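Local coordinates for nucleoside-diphosphate sugar epimerase (SulA family) (Corynebacterium glutamicum, PDB 3OH8), which probably acts as a nucleoside-diphosphate sugar epimerase with a dinucleotide-binding Rossmann-type domain, its substrate not established, at residues T30-I34 with H438-Y442; P35-I39 with T50-P55; G256-H260 with S273-A279. The contacts are given in a common frame with arbitrary orientation. Residues are numbered along the deposited sequence.

Contact 1: residues T30-I34 with H438-Y442; sequences TPPFI and HELGY
Residues 30-34 form an irregular loop: Thr30 and Pro31 are extended, then a type I beta turn runs from Pro31 to Ile34, closed by a weak bond of 3.3 Å from Ile34 N to Pro31 O. Pro32, at phi/psi -68/-19, suits the first corner because its ring already fixes phi there. Opposite it, residues 438-442 bring the last part of helix 432-440 and the residues that leave it; Gly441 breaks the helical pattern with phi/psi 83/45. The CA atoms of Phe33 and Leu440 lie 5.2 Å apart, those of Pro32 and Glu439 6.3 Å.

Phe33 (chi1 45°, p; chi2 -93°) lays one ring face on Gly441, whose CA sits 3.4 Å from the ring centroid, a CH-pi contact. A CB on Gly441 would clash with Phe33 CD2, so both the fit and the positive phi call for glycine. Glu439 O meets the ring edge, 3.3 Å from Phe33 CD1. Glu439 (chi1 and chi2 both m) folds back so that its OE1 lies 3.3 Å from Pro32 CG, while accepting a hydrogen bond from Gly310 N. His438 turns to Glu443 and Gln128 and stacks on Tyr124 and Tyr429. With no hydrogen bond between the segments, the contact rests on a phenylalanine ring set by CH-pi over the positive-phi glycine that follows a helix, joining the loop between helix 25-29 and strand 37-38 to helix 432-440.

Contact 2: residues P35-I39 with T50-P55; sequences PLNPI and TIFSLP
Ser53 and Phe52 bury the most surface here, followed closely by Leu36, just before strand 37-38. Ser53 pairs with Asn37 as an antiparallel hydrogen-bonded pair (CA-CA 5.1 Å): Asn37 N gives to Ser53 O at 3.0 Å and Ser53 N to Asn37 O at 2.7 Å. At chi1 62° (p), the small Ser53 side chain also brings OG to 3.1 Å from Asn37 O. The next pair, Pro38 with Phe52, is non-hydrogen-bonded (CA-CA 4.1 Å), a position where proline's missing NH costs nothing. These are the arms of a beta hairpin, strand 37-38 forming one edge of the seven-stranded antiparallel sheet. Phe52 (chi1 -68°, m) shares a sheet face with Pro38: its CD2 touches Leu36 CG at 3.5 Å and its CE2 Pro38 CB at 3.9 Å, while Trp60 of the next strand meets its ring. Leu36 (t, p) also sets CD1 3.5 Å from Leu54 CD2. Just after strand 37-38, Ile39 N bonds Ile51 O at 2.7 Å, and Ile39 CD1 (chi1 52°, p) packs 3.7 Å from Ile51 CG2.

Contact 3: residues G256-H260 with S273-A279; sequences GFYGH and SGDDFLA
This is a loop-to-helix-start contact, held by one backbone hydrogen bond, two involving side chains, and close glycine packing, within the NAD-dependent epimerase/dehydratase region. Residues 256-260 follow strand 248-254 of the mixed sheet: Gly256 to Tyr258 end a 3-10 segment, and Gly259 N bonds Gly256 O at 2.9 Å. Residues 273-279 are extended at Ser273, then bend into helix 277-287. The CA atoms of Gly259 and Gly274 approach to 3.8 Å, and those of Phe257 and Ala279 to 4.3 Å.

Phe257 O is the shared acceptor, receiving Gly274 N at 2.8 Å and Ser273 OG at 2.9 Å. Ser273 (chi1 -173°, t) suits this spot because its short side chain lets OG join Gly274 N at one carbonyl, while OG also bonds Arg283; its CB lies over a face of the Phe257 ring, 3.9 Å from the centroid, a CH-pi contact. Phe257 (chi1 175°, t) also makes a cation-pi contact with Arg303.

Glycines let the two segments touch. A CB on Gly274 would clash with Gly259 CA and Tyr258 C, one on Gly256 with Leu278 CD1, and Gly259 at phi/psi 97/164 calls for glycine on its own. Leu278 (t, p) puts CG 3.4 Å from Gly256 O, and the small Ala279 brings CB to 3.5 Å from Phe257 O.

Asp276 (chi1 51°, p) occupies the N-cap: its OD1 accepts from Ala279 N at 2.9 Å, while His260 N reaches its OD2 at 2.7 Å, although the position of OD2 is less certain. An aspartate N-cap thus starts the helix and binds the loop after a Rossmann-type beta strand.

From the N terminus, the chain passes through the loop of residues 30-34, which waits some 400 residues for its partner at 438-442. It runs straight on into contact 2, a hairpin closed after only ten intervening residues. Contact 3 follows much later and closes a loop of twelve residues, joining the loop after strand 248-254 to the start of helix 277-287. Contacts 2 and 3 are therefore in series, and both fall within the long span that contact 1 closes. Thr30 packs against Leu36, Pro38 and Phe52 of the hairpin, while Pro32 and Phe33 reach helix 432-440. Contact 3 is remote: its centre lies about 33 Å from that of contact 1.

Contact 1: residues T30-I34 with H438-Y442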
# COMPACT_ATOMS: atom_id res chain seq x y z
N THR A 30 2.88 -6.58 -6.73
CA THR A 30 3.94 -6.04 -7.58
C THR A 30 4.95 -5.29 -6.71
O THR A 30 4.59 -4.39 -5.97
CB THR A 30 3.37 -5.08 -8.67
OG1 THR A 30 2.51 -5.80 -9.54
CG2 THR A 30 4.50 -4.47 -9.49
N PRO A 31 6.24 -5.68 -6.78
CA PRO A 31 7.25 -5.06 -5.93
C PRO A 31 7.44 -3.56 -6.25
O PRO A 31 7.62 -3.19 -7.41
CB PRO A 31 8.54 -5.84 -6.27
CG PRO A 31 8.06 -7.13 -6.86
CD PRO A 31 6.77 -6.81 -7.57
N PRO A 32 7.40 -2.71 -5.22
CA PRO A 32 7.56 -1.27 -5.45
C PRO A 32 8.96 -0.92 -5.91
O PRO A 32 9.16 0.15 -6.47
CB PRO A 32 7.33 -0.65 -4.05
CG PRO A 32 6.76 -1.74 -3.21
CD PRO A 32 7.19 -3.03 -3.80
N PHE A 33 9.93 -1.81 -5.67
CA PHE A 33 11.32 -1.50 -5.93
C PHE A 33 11.74 -2.00 -7.30
O PHE A 33 12.93 -2.02 -7.64
CB PHE A 33 12.21 -2.11 -4.85
CG PHE A 33 11.85 -3.54 -4.51
CD1 PHE A 33 10.97 -3.82 -3.47
CD2 PHE A 33 12.39 -4.60 -5.23
CE1 PHE A 33 10.63 -5.13 -3.15
CE2 PHE A 33 12.06 -5.91 -4.92
CZ PHE A 33 11.18 -6.18 -3.88
N ILE A 34 10.77 -2.43 -8.08
CA ILE A 34 11.01 -2.77 -9.48
C ILE A 34 10.05 -1.93 -10.31
O ILE A 34 8.86 -1.92 -10.02
CB ILE A 34 10.77 -4.26 -9.71
CG1 ILE A 34 11.72 -5.07 -8.85
CG2 ILE A 34 10.95 -4.59 -11.18
CD1 ILE A 34 11.60 -6.57 -9.03
N HIS A 438 11.27 -3.61 3.56
CA HIS A 438 10.10 -4.05 2.81
C HIS A 438 9.97 -3.27 1.50
O HIS A 438 9.80 -3.86 0.43
CB HIS A 438 8.83 -3.89 3.67
CG HIS A 438 7.58 -4.41 3.01
ND1 HIS A 438 7.39 -5.73 2.71
CD2 HIS A 438 6.45 -3.76 2.64
CE1 HIS A 438 6.20 -5.89 2.15
NE2 HIS A 438 5.61 -4.71 2.10
N GLU A 439 10.08 -1.95 1.59
CA GLU A 439 9.83 -1.10 0.42
C GLU A 439 10.95 -1.09 -0.63
O GLU A 439 10.68 -0.92 -1.83
CB GLU A 439 9.49 0.31 0.89
CG GLU A 439 8.14 0.38 1.54
CD GLU A 439 7.03 -0.02 0.59
OE1 GLU A 439 7.12 0.29 -0.62
OE2 GLU A 439 6.06 -0.65 1.06
N LEU A 440 12.19 -1.30 -0.20
CA LEU A 440 13.32 -1.25 -1.12
C LEU A 440 13.84 -2.65 -1.49
O LEU A 440 14.79 -2.78 -2.26
CB LEU A 440 14.46 -0.41 -0.53
CG LEU A 440 14.11 1.07 -0.27
CD1 LEU A 440 15.31 1.83 0.29
CD2 LEU A 440 13.60 1.73 -1.55
N GLY A 441 13.19 -3.68 -0.95
CA GLY A 441 13.43 -5.05 -1.39
C GLY A 441 14.62 -5.75 -0.77
O GLY A 441 15.38 -6.41 -1.46
N TYR A 442 14.77 -5.62 0.55
CA TYR A 442 15.88 -6.25 1.25
C TYR A 442 15.38 -7.38 2.14
O TYR A 442 16.10 -7.83 3.02
CB TYR A 442 16.60 -5.24 2.14
CG TYR A 442 17.01 -3.96 1.47
CD1 TYR A 442 17.38 -3.93 0.13
CD2 TYR A 442 17.05 -2.77 2.18
CE1 TYR A 442 17.77 -2.74 -0.48
CE2 TYR A 442 17.43 -1.58 1.59
CZ TYR A 442 17.79 -1.57 0.26
OH TYR A 442 18.17 -0.38 -0.32

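Contact 2: residues P35-I39 with T50-P55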
# COMPACT_ATOMS: atom_id res chain seq x y z
N PRO A 35 10.57 -1.21 -11.32
CA PRO A 35 9.80 -0.21 -12.06
C PRO A 35 8.78 -0.83 -13.01
O PRO A 35 8.77 -0.54 -14.21
CB PRO A 35 10.87 0.55 -12.84
CG PRO A 35 11.94 -0.49 -13.06
CD PRO A 35 11.96 -1.31 -11.80
N LEU A 36 7.93 -1.68 -12.46
CA LEU A 36 6.90 -2.40 -13.20
C LEU A 36 5.57 -1.98 -12.59
O LEU A 36 5.43 -1.95 -11.37
CB LEU A 36 7.12 -3.90 -12.98
CG LEU A 36 6.48 -4.94 -13.89
CD1 LEU A 36 7.06 -4.84 -15.28
CD2 LEU A 36 6.72 -6.33 -13.33
N ASN A 37 4.60 -1.64 -13.42
CA ASN A 37 3.28 -1.35 -12.87
C ASN A 37 2.15 -1.81 -13.78
O ASN A 37 2.08 -1.42 -14.94
CB ASN A 37 3.14 0.14 -12.54
CG ASN A 37 4.03 0.55 -11.38
OD1 ASN A 37 5.03 1.25 -11.57
ND2 ASN A 37 3.69 0.08 -10.18
N PRO A 38 1.27 -2.66 -13.23
CA PRO A 38 0.15 -3.20 -13.99
C PRO A 38 -0.78 -2.06 -14.38
O PRO A 38 -1.20 -1.28 -13.52
CB PRO A 38 -0.54 -4.12 -12.97
CG PRO A 38 -0.18 -3.53 -11.63
CD PRO A 38 1.22 -3.01 -11.80
N ILE A 39 -1.04 -1.93 -15.68
CA ILE A 39 -1.94 -0.87 -16.12
C ILE A 39 -3.31 -1.41 -16.53
O ILE A 39 -4.26 -0.66 -16.67
CB ILE A 39 -1.30 0.01 -17.22
CG1 ILE A 39 -0.74 -0.83 -18.36
CG2 ILE A 39 -0.18 0.86 -16.62
CD1 ILE A 39 -0.01 -0.01 -19.41
N THR A 50 -2.43 -9.35 -18.98
CA THR A 50 -2.21 -8.20 -18.12
C THR A 50 -1.10 -7.37 -18.74
O THR A 50 -0.07 -7.93 -19.11
CB THR A 50 -1.76 -8.65 -16.73
OG1 THR A 50 -2.78 -9.46 -16.14
CG2 THR A 50 -1.49 -7.43 -15.84
N ILE A 51 -1.30 -6.06 -18.87
CA ILE A 51 -0.27 -5.19 -19.41
C ILE A 51 0.43 -4.46 -18.27
O ILE A 51 -0.23 -3.86 -17.41
CB ILE A 51 -0.85 -4.11 -20.37
CG1 ILE A 51 -1.82 -4.71 -21.40
CG2 ILE A 51 0.27 -3.33 -21.06
CD1 ILE A 51 -1.17 -5.53 -22.49
N PHE A 52 1.76 -4.51 -18.25
CA PHE A 52 2.55 -3.76 -17.28
C PHE A 52 3.30 -2.62 -17.97
O PHE A 52 3.86 -2.81 -19.05
CB PHE A 52 3.60 -4.65 -16.62
CG PHE A 52 3.04 -5.71 -15.72
CD1 PHE A 52 2.53 -6.89 -16.24
CD2 PHE A 52 3.04 -5.54 -14.34
CE1 PHE A 52 2.03 -7.89 -15.41
CE2 PHE A 52 2.54 -6.53 -13.50
CZ PHE A 52 2.04 -7.70 -14.03
N SER A 53 3.34 -1.46 -17.34
CA SER A 53 4.20 -0.37 -17.79
C SER A 53 5.61 -0.59 -17.26
O SER A 53 5.78 -1.06 -16.13
CB SER A 53 3.68 0.97 -17.30
OG SER A 53 3.69 1.02 -15.89
N LEU A 54 6.61 -0.27 -18.08
CA LEU A 54 8.02 -0.37 -17.72
C LEU A 54 8.64 1.00 -17.97
O LEU A 54 7.98 1.89 -18.49
CB LEU A 54 8.71 -1.42 -18.59
CG LEU A 54 8.65 -2.89 -18.14
CD1 LEU A 54 9.01 -3.81 -19.30
CD2 LEU A 54 9.57 -3.11 -16.97
N PRO A 55 9.92 1.19 -17.61
CA PRO A 55 10.45 2.54 -17.84
C PRO A 55 10.70 2.80 -19.33
O PRO A 55 10.88 1.86 -20.10
CB PRO A 55 11.78 2.54 -17.07
CG PRO A 55 11.77 1.28 -16.23
CD PRO A 55 10.92 0.31 -16.98

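Contact 3: residues G256-H260 with S273-A279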
# COMPACT_ATOMS: atom_id res chain seq x y z
N GLY A 256 1.54 18.39 9.40
CA GLY A 256 1.82 19.80 9.23
C GLY A 256 0.83 20.65 10.01
O GLY A 256 1.06 21.83 10.23
N PHE A 257 -0.28 20.03 10.39
CA PHE A 257 -1.25 20.67 11.28
C PHE A 257 -0.58 21.20 12.55
O PHE A 257 -0.99 22.23 13.09
CB PHE A 257 -2.33 19.66 11.66
CG PHE A 257 -3.32 20.17 12.68
CD1 PHE A 257 -4.46 20.85 12.28
CD2 PHE A 257 -3.10 19.98 14.04
CE1 PHE A 257 -5.38 21.33 13.22
CE2 PHE A 257 -4.01 20.46 14.98
CZ PHE A 257 -5.15 21.14 14.56
N TYR A 258 0.43 20.47 13.04
CA TYR A 258 1.09 20.82 14.29
C TYR A 258 2.15 21.89 14.09
O TYR A 258 2.80 22.34 15.05
CB TYR A 258 1.69 19.57 14.95
CG TYR A 258 0.67 18.50 15.19
CD1 TYR A 258 -0.33 18.69 16.14
CD2 TYR A 258 0.67 17.33 14.45
CE1 TYR A 258 -1.30 17.72 16.36
CE2 TYR A 258 -0.30 16.35 14.66
CZ TYR A 258 -1.27 16.55 15.61
OH TYR A 258 -2.22 15.60 15.81
N GLY A 259 2.32 22.30 12.84
CA GLY A 259 3.37 23.23 12.50
C GLY A 259 4.57 22.47 11.98
O GLY A 259 4.69 21.25 12.19
N HIS A 260 5.48 23.17 11.32
CA HIS A 260 6.63 22.52 10.72
C HIS A 260 7.67 22.11 11.77
O HIS A 260 8.44 21.18 11.55
CB HIS A 260 7.24 23.38 9.60
CG HIS A 260 8.14 24.48 10.09
ND1 HIS A 260 9.51 24.36 10.11
CD2 HIS A 260 7.86 25.72 10.54
CE1 HIS A 260 10.04 25.48 10.57
NE2 HIS A 260 9.06 26.33 10.84
N SER A 273 -2.83 23.01 17.33
CA SER A 273 -2.29 23.32 16.01
C SER A 273 -1.04 24.17 16.12
O SER A 273 -0.83 24.89 17.11
CB SER A 273 -3.33 24.06 15.17
OG SER A 273 -2.88 24.23 13.84
N GLY A 274 -0.22 24.11 15.08
CA GLY A 274 1.03 24.86 15.02
C GLY A 274 0.84 26.36 14.83
O GLY A 274 -0.28 26.89 14.90
N ASP A 275 1.95 27.05 14.58
CA ASP A 275 1.95 28.52 14.63
C ASP A 275 2.40 29.17 13.33
O ASP A 275 2.55 30.39 13.25
CB ASP A 275 2.82 29.01 15.80
CG ASP A 275 4.28 28.58 15.67
OD1 ASP A 275 4.72 28.21 14.57
OD2 ASP A 275 5.00 28.63 16.69
N ASP A 276 2.58 28.34 12.31
CA ASP A 276 3.09 28.80 11.02
C ASP A 276 2.03 28.71 9.92
O ASP A 276 0.88 28.37 10.18
CB ASP A 276 4.34 28.01 10.64
CG ASP A 276 4.12 26.51 10.72
OD1 ASP A 276 2.95 26.08 10.83
OD2 ASP A 276 5.12 25.76 10.67
N PHE A 277 2.42 29.03 8.69
CA PHE A 277 1.46 29.03 7.59
C PHE A 277 1.01 27.61 7.26
O PHE A 277 -0.14 27.38 6.92
CB PHE A 277 2.04 29.69 6.35
CG PHE A 277 1.05 29.84 5.23
CD1 PHE A 277 -0.03 30.71 5.35
CD2 PHE A 277 1.18 29.10 4.06
CE1 PHE A 277 -0.95 30.85 4.32
CE2 PHE A 277 0.26 29.23 3.03
CZ PHE A 277 -0.81 30.12 3.17
N LEU A 278 1.94 26.66 7.37
CA LEU A 278 1.61 25.27 7.14
C LEU A 278 0.46 24.85 8.05
O LEU A 278 -0.53 24.24 7.60
CB LEU A 278 2.84 24.39 7.39
CG LEU A 278 2.60 22.88 7.43
CD1 LEU A 278 2.06 22.39 6.10
CD2 LEU A 278 3.89 22.15 7.80
N ALA A 279 0.59 25.15 9.33
CA ALA A 279 -0.46 24.83 10.30
C ALA A 279 -1.79 25.49 9.92
O ALA A 279 -2.85 24.88 10.08
CB ALA A 279 -0.05 25.26 11.71